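Local coordinates for protein cytokinin riboside 5'-monophosphate phosphoribohydrolase (Corynebacterium glutamicum, PDB 5ITS) that is a LOG-family protein with a Rossmann-like fold, a parallel sheet flanked by helices, and assembles as a dimer, at residues S24-Q29 with D143-W148; R12-T17 with R101-L106. All coordinates share one frame; numbering follows the deposited sequence.

How the interactions relate
The two contacts draw on the first strand of the Rossmann-like parallel sheet and the helix that follows it: interaction 2 uses strand 12-16 and interaction 1 the start of helix 26-40. Their partners come in the same order, helix 96-106 first and the loop after strand 139-142 second, so the segments alternate along the sequence. The centres lie 21 Å apart and the nearest atoms about 6 Å, without touching. Interaction 2 sits deeper, about 7 Å from the centre of the chain, against about 15 Å for interaction 1, which the second subunit also borders. Pro114 neighbours both, touching Val144 and Phe147 and accepting from Thr17 OG1.

Interaction 1 of 2, residues S24-Q29 with D143-W148; sequences SSLYTQ and DVDGFW
Tyr27 overlaps Val144 and Phe147 with different parts of its ring. Val144 CG1 meets the ring edge near its plane, 3.7 Å from Tyr27 CD1, and a chi1 of 177° on Val144 swings this methyl opposite the backbone N. Phe147 approaches the Tyr27 face with its own edge, an offset edge-to-face (T-shaped) pair with centroids 5.8 Å apart and planes at 82°. The nearest approach within that pair is Phe147 CD1 to Tyr27 OH, 3.8 Å, with the hydroxyl lying near the plane of the phenylalanine ring.

Leu26, one residue earlier, widens the apolar patch. Its CD2 lies 3.7 Å from Asp145 CB, the two side chains nearly perpendicular to each other, while its CG is 4.1 Å from Val144 CG1. The segment's entry into helix 26-40 is capped, Leu26 N donating to Ser24 OG at 3.2 Å, and Ser24 CB lies over one face of the Tyr27 ring, toward the rim. On the other segment Trp148 N gives a hydrogen bond to Asp143 OD1 (2.8 Å), closing the loop that carries Val144 and Phe147.

Phe163 of the second subunit meets the Phe147 ring, and Arg161 of that subunit packs on both Tyr27 and Phe147. At the dimer interface, probably mainly dispersion, with a ring-edge term from the T-shaped pair, joins helix start to loop, while the Ser24 and Asp143 bonds shape each segment locally.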
loop_
_atom_site.group_PDB
_atom_site.type_symbol
_atom_site.label_atom_id
_atom_site.label_comp_id
_atom_site.label_asym_id
_atom_site.label_seq_id
_atom_site.Cartn_x
_atom_site.Cartn_y
_atom_site.Cartn_z
ATOM N N SER B 24 1.964 23.386 1.532
ATOM C CA SER B 24 1.753 24.265 2.682
ATOM C C SER B 24 2.986 24.264 3.565
ATOM O O SER B 24 3.599 23.204 3.796
ATOM C CB SER B 24 0.538 23.820 3.498
ATOM O OG SER B 24 0.263 24.777 4.510
ATOM N N SER B 25 3.371 25.449 4.030
ATOM C CA SER B 25 4.374 25.553 5.082
ATOM C C SER B 25 3.959 24.724 6.312
ATOM O O SER B 25 4.816 24.191 7.008
ATOM C CB SER B 25 4.613 27.017 5.494
ATOM O OG SER B 25 5.579 27.616 4.651
ATOM N N LEU B 26 2.661 24.619 6.556
ATOM C CA LEU B 26 2.115 23.847 7.672
ATOM C C LEU B 26 2.626 22.388 7.829
ATOM O O LEU B 26 2.722 21.863 8.950
ATOM C CB LEU B 26 0.589 23.850 7.559
ATOM C CG LEU B 26 -0.219 23.239 8.701
ATOM C CD1 LEU B 26 0.232 23.822 10.036
ATOM C CD2 LEU B 26 -1.719 23.468 8.529
ATOM N N TYR B 27 2.969 21.725 6.733
ATOM C CA TYR B 27 3.341 20.329 6.817
ATOM C C TYR B 27 4.748 20.224 7.340
ATOM O O TYR B 27 5.152 19.169 7.892
ATOM C CB TYR B 27 3.310 19.665 5.421
ATOM C CG TYR B 27 1.980 19.749 4.687
ATOM C CD1 TYR B 27 0.795 19.536 5.351
ATOM C CD2 TYR B 27 1.929 20.014 3.317
ATOM C CE1 TYR B 27 -0.425 19.637 4.682
ATOM C CE2 TYR B 27 0.713 20.095 2.624
ATOM C CZ TYR B 27 -0.463 19.903 3.306
ATOM O OH TYR B 27 -1.692 19.979 2.669
ATOM N N THR B 28 5.542 21.265 7.069
ATOM C CA THR B 28 6.875 21.352 7.617
ATOM C C THR B 28 6.763 21.647 9.115
ATOM O O THR B 28 7.278 20.913 9.941
ATOM C CB THR B 28 7.725 22.392 6.871
ATOM O OG1 THR B 28 7.976 21.940 5.537
ATOM C CG2 THR B 28 9.079 22.596 7.567
ATOM N N GLN B 29 6.041 22.677 9.490
ATOM C CA GLN B 29 5.760 22.861 10.913
ATOM C C GLN B 29 5.298 21.575 11.610
ATOM O O GLN B 29 5.866 21.189 12.663
ATOM C CB GLN B 29 4.726 23.960 11.163
ATOM C CG GLN B 29 5.269 25.365 10.990
ATOM C CD GLN B 29 4.278 26.279 10.269
ATOM O OE1 GLN B 29 3.056 26.200 10.492
ATOM N NE2 GLN B 29 4.792 27.125 9.379
ATOM N N ASP B 143 -3.151 13.512 10.854
ATOM C CA ASP B 143 -4.114 14.220 9.990
ATOM C C ASP B 143 -3.916 15.744 9.980
ATOM O O ASP B 143 -4.802 16.533 10.398
ATOM C CB ASP B 143 -5.549 13.849 10.439
ATOM C CG ASP B 143 -6.617 14.150 9.401
ATOM O OD1 ASP B 143 -6.327 14.183 8.173
ATOM O OD2 ASP B 143 -7.778 14.333 9.849
ATOM N N VAL B 144 -2.774 16.151 9.445
ATOM C CA VAL B 144 -2.380 17.525 9.432
ATOM C C VAL B 144 -3.325 18.260 8.534
ATOM O O VAL B 144 -3.436 17.934 7.368
ATOM C CB VAL B 144 -0.968 17.676 8.837
ATOM C CG1 VAL B 144 -0.584 19.128 8.760
ATOM C CG2 VAL B 144 0.039 16.955 9.679
ATOM N N ASP B 145 -3.984 19.270 9.070
ATOM C CA ASP B 145 -5.018 20.011 8.364
ATOM C C ASP B 145 -5.974 19.115 7.559
ATOM O O ASP B 145 -6.348 19.455 6.427
ATOM C CB ASP B 145 -4.396 21.096 7.461
ATOM C CG ASP B 145 -5.427 22.173 7.007
ATOM O OD1 ASP B 145 -6.323 22.639 7.814
ATOM O OD2 ASP B 145 -5.327 22.541 5.814
ATOM N N GLY B 146 -6.377 17.982 8.149
ATOM C CA GLY B 146 -7.377 17.106 7.515
ATOM C C GLY B 146 -6.880 16.429 6.252
ATOM O O GLY B 146 -7.661 15.972 5.442
ATOM N N PHE B 147 -5.580 16.316 6.098
ATOM C CA PHE B 147 -4.990 15.823 4.841
ATOM C C PHE B 147 -5.501 14.432 4.484
ATOM O O PHE B 147 -5.774 14.137 3.327
ATOM C CB PHE B 147 -3.486 15.735 5.032
ATOM C CG PHE B 147 -2.747 15.297 3.820
ATOM C CD1 PHE B 147 -2.292 16.231 2.901
ATOM C CD2 PHE B 147 -2.492 13.977 3.604
ATOM C CE1 PHE B 147 -1.569 15.850 1.792
ATOM C CE2 PHE B 147 -1.787 13.570 2.486
ATOM C CZ PHE B 147 -1.316 14.505 1.576
ATOM N N TRP B 148 -5.616 13.584 5.506
ATOM C CA TRP B 148 -6.060 12.220 5.331
ATOM C C TRP B 148 -7.575 12.022 5.278
ATOM O O TRP B 148 -8.033 10.874 5.133
ATOM C CB TRP B 148 -5.470 11.299 6.411
ATOM C CG TRP B 148 -4.037 11.185 6.377
ATOM C CD1 TRP B 148 -3.206 11.518 7.349
ATOM C CD2 TRP B 148 -3.245 10.685 5.312
ATOM N NE1 TRP B 148 -1.911 11.278 6.974
ATOM C CE2 TRP B 148 -1.920 10.760 5.711
ATOM C CE3 TRP B 148 -3.529 10.179 4.047
ATOM C CZ2 TRP B 148 -0.881 10.367 4.903
ATOM C CZ3 TRP B 148 -2.488 9.778 3.247
ATOM C CH2 TRP B 148 -1.191 9.885 3.669
#

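Interaction 2 of 2, residues R12-T17 with R101-L106; sequences RVTVFT and RRMAEL
A buried threonine hydroxyl reaches from a strand to a helix carbonyl: Thr14 OG1 donates to Met103 O at 2.7 Å, the one hydrogen bond between the segments. The C=O...donor angle is 149°, and the donor is tilted 22° from the carbonyl plane. Thr14 has OG1 opposite its own carbonyl carbon, which leaves CG2 to meet the methionine methyl.

That methyl, Met103 CE, lies 3.6 Å from Thr14 CG2 and is equally close to Phe16 CE1, which it approaches obliquely. A bend at chi3 turns the end of the methionine chain into this position, and the Met103 and Phe16 side chains run antiparallel alongside one another. Farther along, the Arg12 guanidinium carries Leu106 CD2 over one face, toward its rim, 4.2 Å from Arg12 NH2. Arg12 also makes a cation-pi contact with Phe70.

Strand 12-16 and helix segment 101-106 run roughly antiparallel, at 146° between their N-to-C directions, their axes 8.0 Å apart at closest approach, so this is helix-on-sheet packing in a Rossmann-like fold. On the helix itself, Glu105 is gripped by Arg101 NH1 through OE2 and by Arg102 NH2 through OE1. Arg102 has a second salt-bridge partner in Glu91. Along its two edges the strand pairs with 44-47 and 110-112, and Phe16 reaches helix 117-131.

The chemistry is divided: a single polar bond satisfies the buried hydroxyl and fixes its rotation, the Met103 methyl packs against Thr14 CG2 and the Phe16 ring beside it, and the ionic network lies on the helix and runs on to Glu91 without joining the two segments.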
loop_
_atom_site.group_PDB
_atom_site.type_symbol
_atom_site.label_atom_id
_atom_site.label_comp_id
_atom_site.label_asym_id
_atom_site.label_seq_id
_atom_site.Cartn_x
_atom_site.Cartn_y
_atom_site.Cartn_z
ATOM N N ARG B 12 10.943 3.285 19.110
ATOM C CA ARG B 12 11.098 3.890 17.818
ATOM C C ARG B 12 9.765 3.996 17.113
ATOM O O ARG B 12 8.841 3.178 17.355
ATOM C CB ARG B 12 12.099 3.091 16.994
ATOM C CG ARG B 12 13.413 2.987 17.732
ATOM C CD ARG B 12 14.620 2.650 16.890
ATOM N NE ARG B 12 15.009 1.261 17.064
ATOM C CZ ARG B 12 16.266 0.809 17.064
ATOM N NH1 ARG B 12 17.306 1.629 16.909
ATOM N NH2 ARG B 12 16.489 -0.488 17.217
ATOM N N VAL B 13 9.614 5.016 16.268
ATOM C CA VAL B 13 8.478 5.001 15.358
ATOM C C VAL B 13 8.927 5.156 13.964
ATOM O O VAL B 13 9.788 5.988 13.676
ATOM C CB VAL B 13 7.387 6.012 15.665
ATOM C CG1 VAL B 13 6.704 5.603 16.935
ATOM C CG2 VAL B 13 7.926 7.428 15.761
ATOM N N THR B 14 8.378 4.299 13.110
ATOM C CA THR B 14 8.654 4.381 11.663
ATOM C C THR B 14 7.712 5.386 11.027
ATOM O O THR B 14 6.502 5.276 11.176
ATOM C CB THR B 14 8.488 3.027 11.008
ATOM O OG1 THR B 14 9.556 2.196 11.438
ATOM C CG2 THR B 14 8.572 3.170 9.552
ATOM N N VAL B 15 8.276 6.394 10.371
ATOM C CA VAL B 15 7.482 7.462 9.751
ATOM C C VAL B 15 7.590 7.420 8.239
ATOM O O VAL B 15 8.698 7.397 7.716
ATOM C CB VAL B 15 7.889 8.870 10.207
ATOM C CG1 VAL B 15 6.971 9.915 9.566
ATOM C CG2 VAL B 15 7.793 8.981 11.713
ATOM N N PHE B 16 6.413 7.387 7.580
ATOM C CA PHE B 16 6.279 7.470 6.136
ATOM C C PHE B 16 5.810 8.856 5.775
ATOM O O PHE B 16 4.830 9.394 6.346
ATOM C CB PHE B 16 5.258 6.459 5.626
ATOM C CG PHE B 16 5.539 5.051 6.069
ATOM C CD1 PHE B 16 6.747 4.442 5.765
ATOM C CD2 PHE B 16 4.601 4.340 6.826
ATOM C CE1 PHE B 16 7.004 3.148 6.192
ATOM C CE2 PHE B 16 4.848 3.041 7.254
ATOM C CZ PHE B 16 6.043 2.451 6.945
ATOM N N THR B 17 6.515 9.462 4.839
ATOM C CA THR B 17 6.129 10.788 4.414
ATOM C C THR B 17 6.759 11.094 3.083
ATOM O O THR B 17 7.556 10.288 2.585
ATOM C CB THR B 17 6.526 11.819 5.470
ATOM O OG1 THR B 17 5.803 13.036 5.238
ATOM C CG2 THR B 17 8.034 12.032 5.450
ATOM N N ARG B 101 10.714 -3.953 4.562
ATOM C CA ARG B 101 10.703 -5.020 5.582
ATOM C C ARG B 101 11.490 -4.549 6.762
ATOM O O ARG B 101 11.057 -4.726 7.890
ATOM C CB ARG B 101 11.245 -6.386 5.092
ATOM C CG ARG B 101 11.294 -7.434 6.230
ATOM C CD ARG B 101 11.726 -8.858 5.898
ATOM N NE ARG B 101 12.881 -8.905 5.011
ATOM C CZ ARG B 101 14.147 -8.817 5.380
ATOM N NH1 ARG B 101 14.476 -8.696 6.651
ATOM N NH2 ARG B 101 15.104 -8.869 4.457
ATOM N N ARG B 102 12.627 -3.912 6.503
ATOM C CA ARG B 102 13.523 -3.476 7.574
ATOM C C ARG B 102 12.974 -2.280 8.320
ATOM O O ARG B 102 13.106 -2.198 9.519
ATOM C CB ARG B 102 14.898 -3.181 7.016
ATOM C CG ARG B 102 15.641 -4.422 6.494
ATOM C CD ARG B 102 16.297 -5.284 7.590
ATOM N NE ARG B 102 17.119 -4.462 8.474
ATOM C CZ ARG B 102 16.984 -4.375 9.790
ATOM N NH1 ARG B 102 17.755 -3.540 10.465
ATOM N NH2 ARG B 102 16.086 -5.098 10.443
ATOM N N MET B 103 12.297 -1.371 7.637
ATOM C CA MET B 103 11.711 -0.276 8.340
ATOM C C MET B 103 10.607 -0.811 9.275
ATOM O O MET B 103 10.261 -0.185 10.287
ATOM C CB MET B 103 11.141 0.748 7.353
ATOM C CG MET B 103 12.175 1.578 6.605
ATOM S SD MET B 103 11.427 2.751 5.438
ATOM C CE MET B 103 10.514 3.784 6.555
ATOM N N ALA B 104 10.007 -1.940 8.930
ATOM C CA ALA B 104 8.892 -2.412 9.713
ATOM C C ALA B 104 9.344 -3.231 10.938
ATOM O O ALA B 104 8.670 -3.211 11.979
ATOM C CB ALA B 104 7.951 -3.206 8.845
ATOM N N GLU B 105 10.461 -3.947 10.796
ATOM C CA GLU B 105 11.128 -4.664 11.903
ATOM C C GLU B 105 11.700 -3.686 12.940
ATOM O O GLU B 105 11.491 -3.838 14.147
ATOM C CB GLU B 105 12.268 -5.522 11.358
ATOM C CG GLU B 105 11.808 -6.695 10.469
ATOM C CD GLU B 105 12.946 -7.356 9.683
ATOM O OE1 GLU B 105 14.094 -6.875 9.793
ATOM O OE2 GLU B 105 12.707 -8.366 8.966
ATOM N N LEU B 106 12.378 -2.647 12.461
ATOM C CA LEU B 106 12.902 -1.584 13.339
ATOM C C LEU B 106 11.884 -0.772 14.062
ATOM O O LEU B 106 12.136 -0.332 15.127
ATOM C CB LEU B 106 13.749 -0.612 12.531
ATOM C CG LEU B 106 15.046 -1.250 12.019
ATOM C CD1 LEU B 106 15.663 -0.392 10.937
ATOM C CD2 LEU B 106 16.024 -1.450 13.169
#